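Local coordinates for protein alpha-1,3-glucanase (Streptomyces thermodiastaticus, PDB 7C7D) that probably hydrolyses internal alpha-1,3-glucosidic links of alpha-1,3-glucan, as a thermostable glycosidase of family GH87, at residues S430-S435 against D453-V458. Residues are numbered along the deposited sequence; the frame is centred on the assembly and turned at random.
Sequences SGIAIS and DGNTLV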
loop_
_atom_site.group_PDB
_atom_site.type_symbol
_atom_site.label_atom_id
_atom_site.label_comp_id
_atom_site.label_asym_id
_atom_site.label_seq_id
_atom_site.Cartn_x
_atom_site.Cartn_y
_atom_site.Cartn_z
ATOM N N SER A 430 1.758 11.762 -2.702
ATOM C CA SER A 430 0.698 12.255 -1.836
ATOM C C SER A 430 0.021 11.044 -1.199
ATOM O O SER A 430 0.246 9.898 -1.599
ATOM C CB SER A 430 -0.344 13.008 -2.677
ATOM O OG SER A 430 0.198 14.201 -3.215
ATOM N N GLY A 431 -0.842 11.289 -0.212
ATOM C CA GLY A 431 -1.702 10.212 0.258
ATOM C C GLY A 431 -2.573 9.664 -0.858
ATOM O O GLY A 431 -2.596 8.457 -1.114
ATOM N N ILE A 432 -3.303 10.552 -1.538
ATOM C CA ILE A 432 -4.084 10.229 -2.725
ATOM C C ILE A 432 -3.712 11.213 -3.825
ATOM O O ILE A 432 -3.671 12.428 -3.593
ATOM C CB ILE A 432 -5.601 10.304 -2.454
ATOM C CG1 ILE A 432 -6.032 9.210 -1.478
ATOM C CG2 ILE A 432 -6.393 10.215 -3.758
ATOM C CD1 ILE A 432 -7.468 9.352 -0.962
ATOM N N ALA A 433 -3.462 10.694 -5.029
ATOM C CA ALA A 433 -3.257 11.513 -6.214
ATOM C C ALA A 433 -4.296 11.155 -7.267
ATOM O O ALA A 433 -4.454 9.979 -7.615
ATOM C CB ALA A 433 -1.854 11.296 -6.781
ATOM N N ILE A 434 -5.011 12.170 -7.756
ATOM C CA ILE A 434 -5.944 12.045 -8.873
ATOM C C ILE A 434 -5.302 12.821 -10.017
ATOM O O ILE A 434 -5.154 14.046 -9.924
ATOM C CB ILE A 434 -7.330 12.616 -8.522
ATOM C CG1 ILE A 434 -7.890 11.985 -7.236
ATOM C CG2 ILE A 434 -8.294 12.481 -9.719
ATOM C CD1 ILE A 434 -8.045 10.472 -7.281
ATOM N N SER A 435 -4.856 12.126 -11.063
ATOM C CA SER A 435 -3.827 12.696 -11.923
ATOM C C SER A 435 -4.052 12.414 -13.402
ATOM O O SER A 435 -4.520 11.338 -13.792
ATOM C CB SER A 435 -2.470 12.130 -11.514
ATOM O OG SER A 435 -1.464 12.619 -12.372
ATOM N N ASP A 453 -14.252 9.592 -1.640
ATOM C CA ASP A 453 -15.186 9.758 -0.528
ATOM C C ASP A 453 -14.735 8.999 0.713
ATOM O O ASP A 453 -14.404 7.815 0.633
ATOM C CB ASP A 453 -16.577 9.250 -0.917
ATOM C CG ASP A 453 -17.554 9.310 0.243
ATOM O OD1 ASP A 453 -17.859 10.429 0.714
ATOM O OD2 ASP A 453 -17.990 8.244 0.712
ATOM N N GLY A 454 -14.768 9.661 1.866
ATOM C CA GLY A 454 -14.606 8.941 3.116
ATOM C C GLY A 454 -13.207 8.468 3.441
ATOM O O GLY A 454 -13.050 7.570 4.269
ATOM N N ASN A 455 -12.188 9.026 2.807
ATOM C CA ASN A 455 -10.824 8.587 3.069
ATOM C C ASN A 455 -10.223 9.354 4.246
ATOM O O ASN A 455 -10.588 10.498 4.523
ATOM C CB ASN A 455 -9.958 8.788 1.822
ATOM C CG ASN A 455 -10.490 8.025 0.628
ATOM O OD1 ASN A 455 -10.305 6.812 0.532
ATOM N ND2 ASN A 455 -11.188 8.723 -0.268
ATOM N N THR A 456 -9.290 8.703 4.940
ATOM C CA THR A 456 -8.548 9.294 6.046
ATOM C C THR A 456 -7.065 9.228 5.721
ATOM O O THR A 456 -6.544 8.149 5.411
ATOM C CB THR A 456 -8.850 8.564 7.353
ATOM O OG1 THR A 456 -10.228 8.768 7.673
ATOM C CG2 THR A 456 -8.003 9.112 8.493
ATOM N N LEU A 457 -6.401 10.380 5.789
ATOM C CA LEU A 457 -5.015 10.553 5.353
ATOM C C LEU A 457 -4.221 11.097 6.530
ATOM O O LEU A 457 -4.477 12.223 6.982
ATOM C CB LEU A 457 -4.938 11.531 4.183
ATOM C CG LEU A 457 -5.894 11.259 3.019
ATOM C CD1 LEU A 457 -5.745 12.318 1.938
ATOM C CD2 LEU A 457 -5.665 9.872 2.441
ATOM N N VAL A 458 -3.273 10.305 7.032
ATOM C CA VAL A 458 -2.572 10.594 8.282
ATOM C C VAL A 458 -1.078 10.718 7.989
ATOM O O VAL A 458 -0.456 9.766 7.496
ATOM C CB VAL A 458 -2.825 9.496 9.326
ATOM C CG1 VAL A 458 -2.117 9.833 10.631
ATOM C CG2 VAL A 458 -4.327 9.295 9.550
#
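The carboxamide of Asn455 turns one face to Ile432, whose CD1 methyl sits almost squarely above it, 3.7 Å from Asn455 CG. The same methyl is 3.8 Å from Asn455 ND2 and 4.1 Å from Asn455 OD1, so it covers the middle of the group. The polar atoms of the amide bond to the backbone of the neighbouring strand 415-423: OD1 accepts from Asn420 N and ND2 donates to Val417 O. Two residues further on, Leu457 points to the same interior and brings CD2 to 3.9 Å from Ile432 CD1, meeting the isoleucine at about a right angle. The extended end of Ile432 (chi2 170°) carries its methyl to the place where amide and leucine are both within touch. Ile422 also packs on Ile432, and Ala473 and Leu474 on Leu457. Strand 432-435 and the 456-458 part of the broken strand 449-458 lie on different faces of the right-handed parallel beta-helix expected of a pectate lyase-like domain, and the three side chains meet in its interior. No hydrogen bond crosses between the segments: the cohesion is dispersive, while the buried amide, bonded through both oxygen and nitrogen, is fixed in rotation and offers its face to a hydrocarbon neighbour.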